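Local coordinates for protein NADH oxidoreductase (Mesorhizobium loti, PDB 3PI7) that probably binds NADPH and acts as an NAD(P)H-dependent oxidoreductase of the quinone reductase type, built from a GroES-like and a Rossmann domain, at residues A29-A32 and M33-L37; N149-T152 and A153-M156; A203-K206 and D207-A210; G243-A246 and S247-N251; A323-L327 and A328-A332. One frame throughout, in Å; residues are numbered along the deposited sequence. Where two conformers were deposited one is given.

In the fold
From the N terminus, the five contacts follow in series along the chain; none nests within or crosses another. Interaction 1 closes a turn in the loop between strands 10-16 and 37-43. Interaction 2 is a turn of helix 148-163, close to the middle of the chain. Interactions 3 and 4 belong to helices 202-208 and 243-252 of the Rossmann domain, the centres of the two contacts about 23 Å apart, and each helix joins two strands of its parallel sheet. Interaction 5 turns strand 323-326 into helix 327-338, and it touches interaction 1, where Met33 CB lies 3.2 Å from Ile331 O, so that this loop and the late helix pack together.

Interaction 1. Residues A29-A32 and M33-L37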
# COMPACT_ATOMS: atom_id res chain seq x y z
N ALA A 29 12.14 14.29 16.86
CA ALA A 29 12.98 15.39 17.33
C ALA A 29 13.98 14.88 18.36
O ALA A 29 13.64 14.05 19.20
CB ALA A 29 12.11 16.49 17.93
N LEU A 30 15.21 15.35 18.26
CA LEU A 30 16.24 14.99 19.23
C LEU A 30 16.42 16.17 20.14
O LEU A 30 17.07 17.15 19.77
CB LEU A 30 17.55 14.56 18.56
CG LEU A 30 18.61 14.01 19.53
CD1 LEU A 30 18.20 12.63 20.08
CD2 LEU A 30 19.96 13.99 18.88
N GLU A 31 15.73 16.12 21.26
CA GLU A 31 15.67 17.15 22.27
C GLU A 31 16.96 17.18 23.11
O GLU A 31 17.38 18.24 23.57
CB GLU A 31 14.40 16.94 23.14
CG GLU A 31 14.36 15.71 24.06
CD GLU A 31 14.31 14.29 23.50
OE1 GLU A 31 14.28 14.11 22.26
OE2 GLU A 31 14.31 13.34 24.32
N ALA A 32 17.56 16.01 23.34
CA ALA A 32 18.77 15.82 24.13
C ALA A 32 19.45 14.50 23.76
O ALA A 32 18.77 13.57 23.31
CB ALA A 32 18.44 15.84 25.62
N MSE A 33 20.78 14.41 23.98
CA MSE A 33 21.51 13.18 23.71
C MSE A 33 21.61 12.30 24.96
O MSE A 33 21.65 11.08 24.84
CB MSE A 33 22.94 13.50 23.23
CG MSE A 33 22.96 14.23 21.92
SE MSE A 33 23.10 13.05 20.47
CE MSE A 33 25.03 12.88 20.30
N GLU A 34 21.65 12.93 26.16
CA GLU A 34 21.88 12.24 27.43
C GLU A 34 20.90 11.12 27.74
O GLU A 34 21.35 10.17 28.38
CB GLU A 34 21.90 13.23 28.60
CG GLU A 34 23.05 14.23 28.52
CD GLU A 34 22.79 15.48 27.71
OE1 GLU A 34 21.74 15.58 27.02
OE2 GLU A 34 23.68 16.36 27.71
N PRO A 35 19.63 11.12 27.31
CA PRO A 35 18.78 9.94 27.59
C PRO A 35 19.21 8.71 26.78
O PRO A 35 18.93 7.57 27.17
CB PRO A 35 17.39 10.38 27.08
CG PRO A 35 17.45 11.86 26.89
CD PRO A 35 18.87 12.17 26.57
N TYR A 36 19.92 8.94 25.68
CA TYR A 36 20.19 7.92 24.66
C TYR A 36 21.62 7.53 24.50
O TYR A 36 21.90 6.43 24.03
CB TYR A 36 19.71 8.43 23.29
CG TYR A 36 18.31 8.98 23.34
CD1 TYR A 36 17.24 8.17 23.70
CD2 TYR A 36 18.07 10.34 23.12
CE1 TYR A 36 15.95 8.70 23.82
CE2 TYR A 36 16.79 10.88 23.26
CZ TYR A 36 15.73 10.05 23.61
OH TYR A 36 14.46 10.56 23.71
N LEU A 37 22.55 8.46 24.83
CA LEU A 37 23.95 8.19 24.61
C LEU A 37 24.77 8.73 25.75
O LEU A 37 24.39 9.74 26.35
CB LEU A 37 24.41 8.87 23.30
CG LEU A 37 23.82 8.34 21.99
CD1 LEU A 37 24.21 9.23 20.84
CD2 LEU A 37 24.30 6.93 21.71
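Met33 O is gripped by two backbone donors, Tyr36 N at 2.9 Å and Leu37 N at 2.8 Å, which closes the turn that carries Tyr36 back beside residues 30-32. There the phenol OH donates to Glu31 OE2 over 2.9 Å, on the syn lone pair of the carboxylate, whose plane stands 81° from the ring. Glu31 reaches this position with CG between its backbone N and carbonyl carbon (chi1 68°) and a second bend at chi2. The ring edge also passes Ala32 O, 3.3 Å from Tyr36 CD2; this buried carbonyl oxygen has no polar partner in the model. Pro35 CB sits over the centre of one ring face, while Leu30 CD1 approaches the ring obliquely, 3.8 Å from Tyr36 CD2. The other methyl of Leu30, CD2, meets the selenium of Met33, a selenomethionine, at 3.6 Å. Replacing Tyr36 by an alanine would probably leave the Glu31 carboxylate without its phenol partner and uncover Pro35 and Leu30 on the ring side. Glu31 OE1 has a weak, long ion pair with Lys70. Around the turn, Leu30 and Tyr36 pack on Ile69 of helix 63-69, Met33 touches Leu14 of strand 10-16 and Pro335 of helix 327-338, and Leu37 leads into strand 37-43.

Interaction 2. Residues N149-T152 and A153-M156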
# COMPACT_ATOMS: atom_id res chain seq x y z
N ASN A 149 22.60 8.73 2.11
CA ASN A 149 21.75 9.59 1.30
C ASN A 149 22.02 9.45 -0.18
O ASN A 149 21.04 9.26 -0.90
CB ASN A 149 21.80 11.04 1.75
CG ASN A 149 21.07 11.23 3.07
OD1 ASN A 149 20.19 10.45 3.44
ND2 ASN A 149 21.50 12.20 3.85
N PRO A 150 23.27 9.40 -0.67
CA PRO A 150 23.49 9.27 -2.12
C PRO A 150 22.92 7.98 -2.71
O PRO A 150 22.32 8.04 -3.78
CB PRO A 150 25.02 9.31 -2.22
CG PRO A 150 25.39 10.27 -1.13
CD PRO A 150 24.56 9.70 0.00
N LEU A 151 23.08 6.83 -2.03
CA LEU A 151 22.58 5.59 -2.62
C LEU A 151 21.08 5.52 -2.51
O LEU A 151 20.46 5.01 -3.42
CB LEU A 151 23.23 4.34 -2.01
CG LEU A 151 24.75 4.28 -2.24
CD1 LEU A 151 25.32 3.07 -1.57
CD2 LEU A 151 25.10 4.28 -3.76
N THR A 152 20.49 6.08 -1.43
CA THR A 152 19.03 6.12 -1.33
C THR A 152 18.49 7.04 -2.43
O THR A 152 17.45 6.73 -3.02
CB THR A 152 18.59 6.64 0.05
OG1 THR A 152 19.20 5.82 1.04
CG2 THR A 152 17.07 6.63 0.24
N ALA A 153 19.20 8.16 -2.70
CA ALA A 153 18.73 9.09 -3.74
C ALA A 153 18.75 8.43 -5.09
O ALA A 153 17.81 8.60 -5.87
CB ALA A 153 19.59 10.35 -3.78
N ILE A 154 19.81 7.71 -5.40
CA ILE A 154 19.90 7.04 -6.70
C ILE A 154 18.81 6.00 -6.80
O ILE A 154 18.09 5.97 -7.79
CB ILE A 154 21.32 6.44 -6.90
CG1 ILE A 154 22.33 7.60 -7.09
CG2 ILE A 154 21.35 5.44 -8.12
CD1 ILE A 154 23.82 7.19 -6.92
N ALA A 155 18.69 5.16 -5.77
CA ALA A 155 17.73 4.07 -5.84
C ALA A 155 16.28 4.58 -5.93
O ALA A 155 15.52 4.06 -6.73
CB ALA A 155 17.89 3.18 -4.62
N MSE A 156 15.93 5.61 -5.17
CA MSE A 156 14.56 6.12 -5.19
C MSE A 156 14.30 6.98 -6.42
O MSE A 156 13.21 6.90 -6.97
CB MSE A 156 14.23 6.87 -3.89
CG MSE A 156 14.17 5.90 -2.69
SE MSE A 156 13.18 6.61 -1.14
CE MSE A 156 13.98 8.27 -1.31
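Thr152 and Met156, one helical turn apart, lie side by side and point the same way, so that the methyl CG2 of Thr152 runs alongside the end of the selenomethionine, 3.8 Å from Met156 CE. Two torsions set up this pairing: Thr152 CG2 is anti to the backbone N, and Met156, extended through chi2, bends only at chi3 (-43°), which brings its terminal methyl back beside the threonine. The start of the same side chain lies close to the backbone, Met156 CG being 3.4 Å from Thr152 O. On another side of the helix Ile154 brings CG1 to 3.3 Å from Pro150 O, and its CD1 comes only loosely near Leu151 CD2, at 4.5 Å. Ala153 and Ala155 set their methyls against the carbonyl oxygens of Asn149 and Leu151. Beneath these side chains run the i to i+4 bonds of an alpha helix, from Ala153 N to Asn149 O (2.8 Å) through to Met156 N to Thr152 O (2.9 Å). The hydroxyl OG1 of Thr152 turns back to bond Val148 O. Neighbouring helices cover several sides: Leu151 meets Leu290 and Met294, Ala153 and Met156 meet Ile181, and Ile154 meets Ala304 and Ala308. In this largely buried segment the backbone N-H groups of residues 153-156 and the hydroxyl of Thr152 find their partners within the helix itself, while the side chains of Leu151, Ala153, Ile154 and Met156 offer hydrocarbon and selenium to the neighbouring helices.

Interaction 3. Residues A203-K206 and D207-A210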
# COMPACT_ATOMS: atom_id res chain seq x y z
N ALA A 203 12.82 29.38 -1.28
CA ALA A 203 13.81 29.86 -2.25
C ALA A 203 14.94 28.87 -2.47
O ALA A 203 15.28 28.60 -3.63
CB ALA A 203 14.37 31.21 -1.82
N LEU A 204 15.50 28.28 -1.40
CA LEU A 204 16.64 27.39 -1.61
C LEU A 204 16.25 26.13 -2.34
O LEU A 204 17.03 25.65 -3.17
CB LEU A 204 17.41 27.06 -0.32
CG LEU A 204 16.83 26.09 0.71
CD1 LEU A 204 17.40 24.69 0.50
CD2 LEU A 204 17.24 26.52 2.13
N LEU A 205 15.06 25.58 -2.05
CA LEU A 205 14.63 24.34 -2.71
C LEU A 205 14.28 24.60 -4.16
O LEU A 205 14.62 23.79 -5.02
CB LEU A 205 13.48 23.65 -1.97
CG LEU A 205 13.93 23.08 -0.63
CD1 LEU A 205 12.78 22.52 0.14
CD2 LEU A 205 15.06 22.04 -0.79
N LYS A 206 13.71 25.78 -4.46
CA LYS A 206 13.43 26.13 -5.84
C LYS A 206 14.74 26.36 -6.60
O LYS A 206 14.84 25.96 -7.77
CB LYS A 206 12.54 27.35 -5.90
CG LYS A 206 11.08 26.99 -5.73
CD LYS A 206 10.22 28.22 -5.59
CE LYS A 206 8.76 27.85 -5.51
NZ LYS A 206 7.89 29.04 -5.30
N ASP A 207 15.75 26.92 -5.92
CA ASP A 207 17.06 27.18 -6.50
C ASP A 207 17.73 25.90 -6.99
O ASP A 207 18.29 25.88 -8.08
CB ASP A 207 17.97 27.88 -5.49
CG ASP A 207 19.32 28.26 -6.07
OD1 ASP A 207 19.34 29.08 -7.03
OD2 ASP A 207 20.35 27.73 -5.59
N ILE A 208 17.62 24.81 -6.22
CA ILE A 208 18.27 23.56 -6.61
C ILE A 208 17.42 22.75 -7.61
O ILE A 208 17.91 21.76 -8.15
CB ILE A 208 18.68 22.72 -5.37
CG1 ILE A 208 17.51 22.51 -4.41
CG2 ILE A 208 19.89 23.39 -4.67
CD1 ILE A 208 17.65 21.32 -3.59
N GLY A 209 16.18 23.17 -7.87
CA GLY A 209 15.38 22.51 -8.89
C GLY A 209 13.98 22.06 -8.57
O GLY A 209 13.37 21.39 -9.40
N ALA A 210 13.46 22.37 -7.36
CA ALA A 210 12.09 21.94 -7.08
C ALA A 210 11.12 22.75 -7.92
O ALA A 210 11.29 23.96 -8.06
CB ALA A 210 11.77 22.09 -5.61
O HOH W 1 13.01 25.45 -9.45
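Asp207, Lys206 and Leu205 bury the most surface where helix 202-208 ends. Asp207 sets CB 3.3 Å from Ala203 O, while its carboxylate leads away from the preceding turn. Lys206 is extended beyond CG, and CG passes 3.8 Å from Ala210 O; a water donates to both Lys206 O and Ala210 O. Leu205 lies side by side with Ile208, pointing the same way, with Leu205 CD2 3.9 Å from Ile208 CD1. Ile208 holds CG1 between its backbone N and carbonyl carbon (chi1 52°), and this carries CG1 to 3.2 Å from Leu205 O. With a glycine in place of Ile208, Leu205 would probably lose its methyl neighbour and a gap would open beside Lys179 and Ile182. The helix closes in a Schellman motif: Ala210 N donates to Leu205 O over 3.0 Å, and Gly209 N to Lys206 O from above the carbonyl plane. Gly209 has positive phi (130°), where a side chain would jam against the preceding carbonyl oxygen. Leu205 and Ile208 face helix 176-188, and Leu205 also packs on Val194 and Val196 of strand 191-196 and Val213 of strand 212-215, in the beta-alpha-beta unit in which this helix links the two strands.

Interaction 4. Residues G243-A246 and S247-N251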
# COMPACT_ATOMS: atom_id res chain seq x y z
N GLY A 243 1.97 10.29 8.65
CA GLY A 243 0.98 11.09 9.38
C GLY A 243 -0.02 11.80 8.48
O GLY A 243 -0.13 11.51 7.28
N PRO A 244 -0.72 12.78 9.07
CA PRO A 244 -1.76 13.55 8.33
C PRO A 244 -1.29 14.25 7.06
O PRO A 244 -2.06 14.31 6.09
CB PRO A 244 -2.21 14.60 9.36
CG PRO A 244 -1.92 13.98 10.68
CD PRO A 244 -0.67 13.18 10.50
N LEU A 245 -0.05 14.79 7.06
CA LEU A 245 0.46 15.45 5.86
C LEU A 245 0.52 14.47 4.71
O LEU A 245 0.03 14.75 3.62
CB LEU A 245 1.86 16.02 6.12
CG LEU A 245 2.61 16.59 4.92
CD1 LEU A 245 1.84 17.74 4.29
CD2 LEU A 245 4.00 16.99 5.32
N ALA A 246 1.11 13.30 4.97
CA ALA A 246 1.23 12.31 3.89
C ALA A 246 -0.14 11.75 3.48
O ALA A 246 -0.36 11.45 2.30
CB ALA A 246 2.18 11.22 4.32
N SER A 247 -1.06 11.62 4.46
CA SER A 247 -2.43 11.15 4.22
C SER A 247 -3.12 12.08 3.22
O SER A 247 -3.76 11.61 2.28
CB SER A 247 -3.20 11.10 5.52
OG SER A 247 -4.56 10.75 5.26
N ALA A 248 -2.98 13.41 3.43
CA ALA A 248 -3.56 14.45 2.57
C ALA A 248 -2.96 14.42 1.19
O ALA A 248 -3.68 14.51 0.20
CB ALA A 248 -3.34 15.82 3.20
N ILE A 249 -1.62 14.28 1.11
CA ILE A 249 -0.95 14.25 -0.19
C ILE A 249 -1.45 13.05 -0.99
O ILE A 249 -1.88 13.21 -2.10
CB ILE A 249 0.58 14.21 0.02
CG1 ILE A 249 1.07 15.58 0.54
CG2 ILE A 249 1.30 13.81 -1.30
CD1 ILE A 249 2.51 15.53 1.03
N PHE A 250 -1.37 11.84 -0.41
CA PHE A 250 -1.82 10.64 -1.07
C PHE A 250 -3.25 10.77 -1.57
O PHE A 250 -3.55 10.43 -2.71
CB PHE A 250 -1.71 9.47 -0.10
CG PHE A 250 -2.11 8.15 -0.71
CD1 PHE A 250 -1.39 7.60 -1.77
CD2 PHE A 250 -3.16 7.41 -0.16
CE1 PHE A 250 -1.72 6.35 -2.29
CE2 PHE A 250 -3.48 6.15 -0.67
CZ PHE A 250 -2.76 5.63 -1.73
N ASN A 251 -4.14 11.29 -0.72
CA ASN A 251 -5.54 11.48 -1.07
C ASN A 251 -5.72 12.37 -2.31
O ASN A 251 -6.60 12.12 -3.14
CB ASN A 251 -6.24 12.12 0.13
CG ASN A 251 -7.74 12.22 -0.03
OD1 ASN A 251 -8.30 13.32 -0.12
ND2 ASN A 251 -8.40 11.10 -0.11
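Phe250 carries the one aromatic ring here, and its partners lie beyond the helix: Lys283 makes a cation-pi contact with it, and the ring of Trp259 meets it with the planes about 35° apart. CG of Phe250 is anti to the backbone N (chi1 -178°), which swings the ring away from the preceding turn, while CB stays 3.4 Å from Ala246 O. The flat carbonyl of Gly243 receives Ser247 N at 3.0 Å in the carbonyl plane, whereas Ala248 N reaches Pro244 O from a position tilted out of the plane of the Pro244 carbonyl. Two further steps follow, Ile249 N to Leu245 O and Phe250 N to Ala246 O, the last nearly straight at 173°. Leu245 and Ile249 carry the side-chain contact: their chains cross obliquely, with Leu245 CD1 4.0 Å from Ile249 CD1. CG1 of Ile249 also rides 3.4 Å from Leu245 O. Two polar side chains bond outside the helix: Asn251 OD1 to Arg226 and, in the conformer given, Ser247 OG to Val271 O. Gly243 has a positive phi, which favours glycine, directly before Pro244. Ala246 and Ile249 press on Phe237 of strand 236-239, and Leu245 on Thr195. Helix 243-252 is the crossover of a beta-alpha-beta unit between parallel strands 236-239 and 258-261, as expected of a Rossmann fold.

Interaction 5. Residues A323-L327 and A328-A332; sequences AVVPL and AEAIA
Val325 and Pro326, at the end of strand 323-326, meet the first turn of helix 327-338, which opens at about Leu327; this is the start of a beta-alpha-beta unit completed by strand 345-348. Val325 puts CG1, anti to its backbone N (chi1 -171°), against the start of the helix, 3.8 Å from Glu329 CB and equally near Ala330 N. The Pro326 ring lies across the aliphatic part of Glu329, CD reaching 3.9 Å from Glu329 CB. The glutamate chain bends at chi2, and its carboxylate leads away from the strand. Two backbone bonds fix the bend: Glu329 N donates to Pro326 O over 2.9 Å, and Ala330 N to Leu327 O over 3.2 Å. Both donors approach from above the carbonyl plane rather than along a lone pair, consistent with the short three-residue span. The strand and helix segments run at 107° to each other, their axes 6.1 Å apart at closest. Further out, the backbone of Val325 bonds with Phe346 and Arg348, and that of Leu327 with Arg348, so the neighbouring strand 345-348 holds the approach to the helix in place. Leu327 packs on Lys12 and Leu14 of strand 10-16 and on Ile347, while Ala330 also touches Leu14. Ile331 faces Met33 and Glu34. A water bridges the i to i+4 pair of the opening turn, donating to Leu327 O at 2.8 Å and accepting from Ile331 N at 3.0 Å.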
# COMPACT_ATOMS: atom_id res chain seq x y z
N ALA A 323 27.70 21.84 10.49
CA ALA A 323 28.61 21.77 11.61
C ALA A 323 29.41 20.47 11.71
O ALA A 323 28.88 19.39 11.45
CB ALA A 323 27.82 21.94 12.90
N VAL A 324 30.66 20.60 12.15
CA VAL A 324 31.54 19.49 12.51
C VAL A 324 31.66 19.56 14.03
O VAL A 324 32.18 20.55 14.57
CB VAL A 324 32.90 19.45 11.79
CG1 VAL A 324 33.71 18.28 12.30
CG2 VAL A 324 32.73 19.34 10.29
N VAL A 325 31.10 18.58 14.71
CA VAL A 325 31.11 18.58 16.17
C VAL A 325 32.17 17.63 16.66
O VAL A 325 32.07 16.45 16.34
CB VAL A 325 29.72 18.20 16.77
CG1 VAL A 325 29.70 18.44 18.27
CG2 VAL A 325 28.59 19.00 16.09
N PRO A 326 33.09 18.07 17.55
CA PRO A 326 34.04 17.13 18.14
C PRO A 326 33.29 16.08 18.92
O PRO A 326 32.23 16.39 19.52
CB PRO A 326 34.84 18.01 19.10
CG PRO A 326 34.72 19.39 18.57
CD PRO A 326 33.33 19.44 18.05
N LEU A 327 33.81 14.86 18.94
CA LEU A 327 33.11 13.79 19.67
C LEU A 327 32.93 14.18 21.14
O LEU A 327 31.89 13.87 21.72
CB LEU A 327 33.85 12.46 19.56
CG LEU A 327 33.09 11.22 20.07
CD1 LEU A 327 33.33 10.04 19.17
CD2 LEU A 327 33.48 10.89 21.50
N ALA A 328 33.90 14.90 21.74
CA ALA A 328 33.86 15.35 23.13
C ALA A 328 32.75 16.36 23.39
O ALA A 328 32.43 16.60 24.55
CB ALA A 328 35.20 15.96 23.54
N GLU A 329 32.24 16.99 22.33
CA GLU A 329 31.17 17.97 22.39
C GLU A 329 29.83 17.42 21.91
O GLU A 329 28.84 18.13 22.01
CB GLU A 329 31.50 19.21 21.51
CG GLU A 329 32.73 20.00 21.94
CD GLU A 329 32.62 20.72 23.27
OE1 GLU A 329 31.53 20.69 23.91
OE2 GLU A 329 33.64 21.30 23.68
N ALA A 330 29.80 16.20 21.32
CA ALA A 330 28.61 15.68 20.68
C ALA A 330 27.41 15.51 21.62
O ALA A 330 26.30 15.90 21.24
CB ALA A 330 28.94 14.37 19.99
N ILE A 331 27.60 14.94 22.82
CA ILE A 331 26.48 14.71 23.75
C ILE A 331 25.82 16.04 24.07
O ILE A 331 24.60 16.18 24.02
CB ILE A 331 26.94 13.96 25.04
CG1 ILE A 331 27.43 12.53 24.69
CG2 ILE A 331 25.83 13.92 26.12
CD1 ILE A 331 26.42 11.60 24.19
N ALA A 332 26.65 17.04 24.35
CA ALA A 332 26.11 18.32 24.73
C ALA A 332 25.50 19.10 23.59
O ALA A 332 24.45 19.69 23.79
CB ALA A 332 27.19 19.17 25.39
O HOH W 2 30.28 14.21 23.93